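Long-range contacts in peptidase M3B, oligoendopeptidase F (Enterococcus faecium, PDB 2QR4), which probably hydrolyses peptide bonds in short peptides, as a metallopeptidase of the M3 family: residues Leu262-Tyr266 against Phe566-Asn571; Val256-Leu260 against Ala473-Gly477. The contacts are given in a common frame with arbitrary orientation. Where two conformers were deposited one is given. Numbering follows the deposited sequence.

Interactions 1 and 2 have centres about 12 Å apart, on the same side of the chain's centre. Helices 246-258 and 260-274 follow each other directly in the chain. Interaction 2 joins the break between them to the end of helix 461-476. Interaction 1 joins the first turns of helix 260-274 to helix 557-579, near the C-terminus. Along the chain the order is 256-260, 262-266, 473-477, 566-571, so the two connections cross. They also touch: His264 NE2 probably donates a hydrogen bond to Lys474 O. Helix 418-454 packs against both. Residues distant in sequence are thereby packed together in the largely helical M3 peptidase fold.

Interaction 1 of 2, residues Leu262-Tyr266 against Phe566-Asn571; sequences LLHRY and FEQRLN
Two helical segments run side by side and nearly parallel. Their axes approach to 10.7 Å, with a crossing angle of 22°. The register pairs Leu262 with Glu567 (CA-CA 6.6 Å) and Tyr266 with Leu570 (CA-CA 7.1 Å). Leu570, Arg265 and Leu262 bury the most surface. Leu570 (chi1 t, chi2 p) points toward helix 260-274. Leu570 CD2 lies 3.7 Å from Leu262 O and 4.0 Å from Arg265 CB. Leu262 (m, t) sets its CD2 3.7 Å from Glu567 CB and its CB 4.0 Å from Phe566 CD2. Phe566 (chi1 t) turns its edge to the face of Tyr266 (chi1 t) in an offset edge-to-face pair, centroids 5.8 Å apart, planes at 89°. Leu429 on helix 418-454 touches both side chains. Arg265 (chi1 -103°, chi2 -128°, chi3 m) bends so that Leu570 CD2 lies over one guanidinium face. Arg265 NH1 and NH2 each donate to Asn571 OD1 at 2.5 Å. One water accepts from Arg265 NH2 at 2.5 Å and donates to Glu567 OE2 at 2.8 Å. The direct Arg265 NH2-Glu567 OE2 salt bridge is long, 4.0 Å. Apolar packing thus joins the helices, while Arg265, also paired with Glu574, ties their partly exposed edge.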
loop_
_atom_site.group_PDB
_atom_site.type_symbol
_atom_site.label_atom_id
_atom_site.label_comp_id
_atom_site.label_asym_id
_atom_site.label_seq_id
_atom_site.Cartn_x
_atom_site.Cartn_y
_atom_site.Cartn_z
ATOM N N LEU A 262 -29.991 -23.437 -10.571
ATOM C CA LEU A 262 -29.458 -24.752 -10.175
ATOM C C LEU A 262 -28.785 -24.741 -8.787
ATOM O O LEU A 262 -29.047 -25.628 -7.982
ATOM C CB LEU A 262 -28.489 -25.288 -11.208
ATOM C CG LEU A 262 -29.127 -25.646 -12.543
ATOM C CD1 LEU A 262 -28.037 -26.075 -13.525
ATOM C CD2 LEU A 262 -30.161 -26.726 -12.344
ATOM N N LEU A 263 -27.940 -23.738 -8.516
ATOM C CA LEU A 263 -27.365 -23.524 -7.182
ATOM C C LEU A 263 -28.473 -23.307 -6.154
ATOM O O LEU A 263 -28.440 -23.884 -5.062
ATOM C CB LEU A 263 -26.458 -22.286 -7.165
ATOM C CG LEU A 263 -25.169 -22.231 -6.316
ATOM C CD1 LEU A 263 -24.850 -20.810 -5.857
ATOM C CD2 LEU A 263 -25.173 -23.150 -5.128
ATOM N N HIS A 264 -29.438 -22.450 -6.497
ATOM C CA HIS A 264 -30.553 -22.163 -5.610
ATOM C C HIS A 264 -31.190 -23.463 -5.166
ATOM O O HIS A 264 -31.399 -23.685 -3.970
ATOM C CB HIS A 264 -31.598 -21.263 -6.290
ATOM C CG HIS A 264 -31.097 -19.885 -6.595
ATOM N ND1 HIS A 264 -31.834 -18.966 -7.311
ATOM C CD2 HIS A 264 -29.916 -19.283 -6.315
ATOM C CE1 HIS A 264 -31.136 -17.851 -7.442
ATOM N NE2 HIS A 264 -29.970 -18.016 -6.843
ATOM N N ARG A 265 -31.465 -24.328 -6.138
ATOM C CA ARG A 265 -32.036 -25.645 -5.886
ATOM C C ARG A 265 -31.151 -26.518 -4.996
ATOM O O ARG A 265 -31.654 -27.206 -4.108
ATOM C CB ARG A 265 -32.257 -26.378 -7.202
ATOM C CG ARG A 265 -33.669 -26.402 -7.682
ATOM C CD ARG A 265 -34.057 -27.846 -7.980
ATOM N NE ARG A 265 -33.738 -28.243 -9.341
ATOM C CZ ARG A 265 -33.801 -29.496 -9.764
ATOM N NH1 ARG A 265 -34.142 -30.457 -8.922
ATOM N NH2 ARG A 265 -33.508 -29.794 -11.017
ATOM N N TYR A 266 -29.842 -26.507 -5.253
ATOM C CA TYR A 266 -28.905 -27.301 -4.457
ATOM C C TYR A 266 -28.910 -26.821 -3.003
ATOM O O TYR A 266 -28.804 -27.617 -2.069
ATOM C CB TYR A 266 -27.500 -27.226 -5.061
ATOM C CG TYR A 266 -26.479 -28.105 -4.385
ATOM C CD1 TYR A 266 -26.816 -29.369 -3.935
ATOM C CD2 TYR A 266 -25.168 -27.684 -4.225
ATOM C CE1 TYR A 266 -25.894 -30.181 -3.327
ATOM C CE2 TYR A 266 -24.233 -28.492 -3.617
ATOM C CZ TYR A 266 -24.604 -29.745 -3.168
ATOM O OH TYR A 266 -23.680 -30.584 -2.576
ATOM N N PHE A 566 -24.860 -31.167 -13.826
ATOM C CA PHE A 566 -25.076 -30.788 -12.440
ATOM C C PHE A 566 -26.538 -31.020 -12.131
ATOM O O PHE A 566 -26.878 -31.599 -11.102
ATOM C CB PHE A 566 -24.702 -29.324 -12.227
ATOM C CG PHE A 566 -24.876 -28.842 -10.820
ATOM C CD1 PHE A 566 -23.809 -28.849 -9.935
ATOM C CD2 PHE A 566 -26.094 -28.339 -10.391
ATOM C CE1 PHE A 566 -23.956 -28.376 -8.640
ATOM C CE2 PHE A 566 -26.254 -27.873 -9.088
ATOM C CZ PHE A 566 -25.186 -27.889 -8.214
ATOM N N GLU A 567 -27.390 -30.585 -13.058
ATOM C CA GLU A 567 -28.832 -30.720 -12.933
ATOM C C GLU A 567 -29.262 -32.192 -12.894
ATOM O O GLU A 567 -30.030 -32.599 -12.024
ATOM C CB GLU A 567 -29.548 -29.960 -14.062
ATOM C CG GLU A 567 -31.066 -30.235 -14.139
ATOM C CD GLU A 567 -31.807 -29.368 -15.165
ATOM O OE1 GLU A 567 -31.249 -29.091 -16.249
ATOM O OE2 GLU A 567 -32.956 -28.964 -14.886
ATOM N N GLN A 568 -28.783 -33.004 -13.822
ATOM C CA GLN A 568 -29.208 -34.397 -13.783
ATOM C C GLN A 568 -28.754 -35.127 -12.518
ATOM O O GLN A 568 -29.508 -35.901 -11.937
ATOM C CB GLN A 568 -28.921 -35.181 -15.088
ATOM C CG GLN A 568 -27.577 -35.017 -15.705
ATOM C CD GLN A 568 -27.520 -35.599 -17.118
ATOM O OE1 GLN A 568 -27.355 -34.876 -18.095
ATOM N NE2 GLN A 568 -27.642 -36.905 -17.220
ATOM N N ARG A 569 -27.551 -34.844 -12.047
ATOM C CA ARG A 569 -27.089 -35.505 -10.840
ATOM C C ARG A 569 -27.804 -34.955 -9.591
ATOM O O ARG A 569 -28.099 -35.687 -8.655
ATOM C CB ARG A 569 -25.571 -35.447 -10.744
ATOM C CG ARG A 569 -24.882 -36.208 -11.920
ATOM C CD ARG A 569 -23.357 -36.181 -11.799
ATOM N NE ARG A 569 -22.760 -37.114 -12.728
ATOM C CZ ARG A 569 -21.456 -37.225 -12.954
ATOM N NH1 ARG A 569 -20.606 -36.427 -12.329
ATOM N NH2 ARG A 569 -21.010 -38.127 -13.827
ATOM N N LEU A 570 -28.132 -33.676 -9.620
ATOM C CA LEU A 570 -28.920 -33.054 -8.581
ATOM C C LEU A 570 -30.294 -33.723 -8.512
ATOM O O LEU A 570 -30.728 -34.157 -7.434
ATOM C CB LEU A 570 -29.032 -31.550 -8.861
ATOM C CG LEU A 570 -29.975 -30.682 -8.028
ATOM C CD1 LEU A 570 -29.733 -30.939 -6.561
ATOM C CD2 LEU A 570 -29.742 -29.218 -8.359
ATOM N N ASN A 571 -30.962 -33.817 -9.662
ATOM C CA ASN A 571 -32.261 -34.489 -9.765
ATOM C C ASN A 571 -32.225 -35.940 -9.265
ATOM O O ASN A 571 -33.147 -36.393 -8.585
ATOM C CB ASN A 571 -32.800 -34.426 -11.205
ATOM C CG ASN A 571 -33.436 -33.079 -11.540
ATOM O OD1 ASN A 571 -33.702 -32.264 -10.645
ATOM N ND2 ASN A 571 -33.706 -32.846 -12.836
HETATM O O HOH W 1 -33.645 -27.707 -12.432
#

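Interaction 2 of 2, residues Val256-Leu260 against Ala473-Gly477; sequences VNKHL and AKYYG
This contact is plain helix-end packing: the junction of helices 246-258 and 260-274 meets the C-terminal turn of helix 461-476, and helix 418-454 packs against both. His259 leaves helical geometry (phi/psi -112/19°). Gly477 follows Tyr476 with positive phi (78°). The nearest CA pair is Leu260-Tyr475, at 6.0 Å. Leu260 (m, t) points toward the other segment. Tyr475 leaves its backbone sideways, and chi1 of -90° brings its ring under Leu260 CD2, 3.9 Å from the centroid, a CH-pi contact. Leu260 CD1 is 3.5 Å from Lys474 O. Val256 (chi1 t) brings CG1 3.9 Å from Tyr475 CE2. Lys474 is extended through chi1 and chi2 (t, t) and bends at chi3 (p). Asn257 also starts sideways, and chi1 of -88° brings its OD1 to Lys474 NZ, which donates at 2.6 Å. Glu444 forms a salt bridge with Lys474 and hydrogen bonds with Tyr475 OH and Asn257 ND2. A carboxylate thus balances the lysine charge in a partly exposed polar cluster, beside a buried aliphatic-aromatic contact.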
loop_
_atom_site.group_PDB
_atom_site.type_symbol
_atom_site.label_atom_id
_atom_site.label_comp_id
_atom_site.label_asym_id
_atom_site.label_seq_id
_atom_site.Cartn_x
_atom_site.Cartn_y
_atom_site.Cartn_z
ATOM N N VAL A 256 -23.058 -18.914 -16.133
ATOM C CA VAL A 256 -23.248 -19.145 -14.713
ATOM C C VAL A 256 -24.431 -18.341 -14.174
ATOM O O VAL A 256 -25.267 -18.876 -13.457
ATOM C CB VAL A 256 -21.965 -18.878 -13.897
ATOM C CG1 VAL A 256 -22.278 -18.887 -12.418
ATOM C CG2 VAL A 256 -20.896 -19.940 -14.217
ATOM N N ASN A 257 -24.519 -17.067 -14.540
ATOM C CA ASN A 257 -25.677 -16.253 -14.149
ATOM C C ASN A 257 -27.016 -16.803 -14.621
ATOM O O ASN A 257 -28.007 -16.761 -13.892
ATOM C CB ASN A 257 -25.512 -14.802 -14.587
ATOM C CG ASN A 257 -24.794 -13.975 -13.548
ATOM O OD1 ASN A 257 -25.420 -13.389 -12.666
ATOM N ND2 ASN A 257 -23.473 -13.981 -13.602
ATOM N N LYS A 258 -27.034 -17.343 -15.830
ATOM C CA LYS A 258 -28.252 -17.888 -16.396
ATOM C C LYS A 258 -28.642 -19.199 -15.687
ATOM O O LYS A 258 -29.806 -19.595 -15.722
ATOM C CB LYS A 258 -28.084 -18.066 -17.912
ATOM C CG LYS A 258 -29.175 -18.864 -18.616
ATOM C CD LYS A 258 -28.839 -19.039 -20.110
ATOM C CE LYS A 258 -29.427 -20.325 -20.716
ATOM N NZ LYS A 258 -30.867 -20.179 -21.072
ATOM N N HIS A 259 -27.684 -19.842 -15.015
ATOM C CA HIS A 259 -27.949 -21.119 -14.333
ATOM C C HIS A 259 -27.899 -21.069 -12.795
ATOM O O HIS A 259 -27.770 -22.107 -12.142
ATOM C CB HIS A 259 -27.020 -22.226 -14.845
ATOM C CG HIS A 259 -27.241 -22.570 -16.280
ATOM N ND1 HIS A 259 -28.137 -23.536 -16.680
ATOM C CD2 HIS A 259 -26.708 -22.056 -17.413
ATOM C CE1 HIS A 259 -28.149 -23.603 -17.997
ATOM N NE2 HIS A 259 -27.288 -22.720 -18.467
ATOM N N LEU A 260 -28.009 -19.878 -12.220
ATOM C CA LEU A 260 -28.050 -19.738 -10.762
ATOM C C LEU A 260 -29.212 -20.520 -10.135
ATOM O O LEU A 260 -29.093 -21.028 -9.025
ATOM C CB LEU A 260 -28.124 -18.258 -10.348
ATOM C CG LEU A 260 -26.865 -17.455 -10.671
ATOM C CD1 LEU A 260 -27.055 -16.021 -10.301
ATOM C CD2 LEU A 260 -25.630 -18.041 -9.967
ATOM N N ALA A 473 -26.233 -12.827 -2.544
ATOM C CA ALA A 473 -27.649 -13.182 -2.450
ATOM C C ALA A 473 -28.168 -13.623 -3.804
ATOM O O ALA A 473 -28.988 -14.536 -3.885
ATOM C CB ALA A 473 -28.474 -11.989 -1.918
ATOM N N LYS A 474 -27.685 -12.966 -4.861
ATOM C CA LYS A 474 -28.028 -13.335 -6.236
ATOM C C LYS A 474 -27.569 -14.767 -6.519
ATOM O O LYS A 474 -28.294 -15.559 -7.114
ATOM C CB LYS A 474 -27.352 -12.375 -7.231
ATOM C CG LYS A 474 -27.702 -12.626 -8.711
ATOM C CD LYS A 474 -27.053 -11.613 -9.686
ATOM C CE LYS A 474 -25.615 -12.040 -10.043
ATOM N NZ LYS A 474 -24.996 -11.266 -11.180
ATOM N N TYR A 475 -26.350 -15.087 -6.093
ATOM C CA TYR A 475 -25.811 -16.414 -6.294
ATOM C C TYR A 475 -26.505 -17.474 -5.441
ATOM O O TYR A 475 -26.940 -18.490 -5.943
ATOM C CB TYR A 475 -24.304 -16.419 -6.056
ATOM C CG TYR A 475 -23.522 -16.132 -7.306
ATOM C CD1 TYR A 475 -23.544 -14.875 -7.869
ATOM C CD2 TYR A 475 -22.778 -17.133 -7.940
ATOM C CE1 TYR A 475 -22.846 -14.597 -9.026
ATOM C CE2 TYR A 475 -22.068 -16.868 -9.092
ATOM C CZ TYR A 475 -22.114 -15.590 -9.633
ATOM O OH TYR A 475 -21.435 -15.284 -10.785
ATOM N N TYR A 476 -26.660 -17.233 -4.156
ATOM C CA TYR A 476 -27.188 -18.290 -3.320
ATOM C C TYR A 476 -28.696 -18.420 -3.308
ATOM O O TYR A 476 -29.213 -19.501 -3.029
ATOM C CB TYR A 476 -26.612 -18.191 -1.913
ATOM C CG TYR A 476 -25.170 -18.650 -1.898
ATOM C CD1 TYR A 476 -24.847 -20.010 -1.850
ATOM C CD2 TYR A 476 -24.135 -17.736 -1.993
ATOM C CE1 TYR A 476 -23.520 -20.425 -1.843
ATOM C CE2 TYR A 476 -22.816 -18.146 -2.001
ATOM C CZ TYR A 476 -22.517 -19.482 -1.912
ATOM O OH TYR A 476 -21.206 -19.865 -1.918
ATOM N N GLY A 477 -29.404 -17.338 -3.621
ATOM C CA GLY A 477 -30.857 -17.393 -3.682
ATOM C C GLY A 477 -31.539 -17.356 -2.328
ATOM O O GLY A 477 -30.878 -17.241 -1.303
#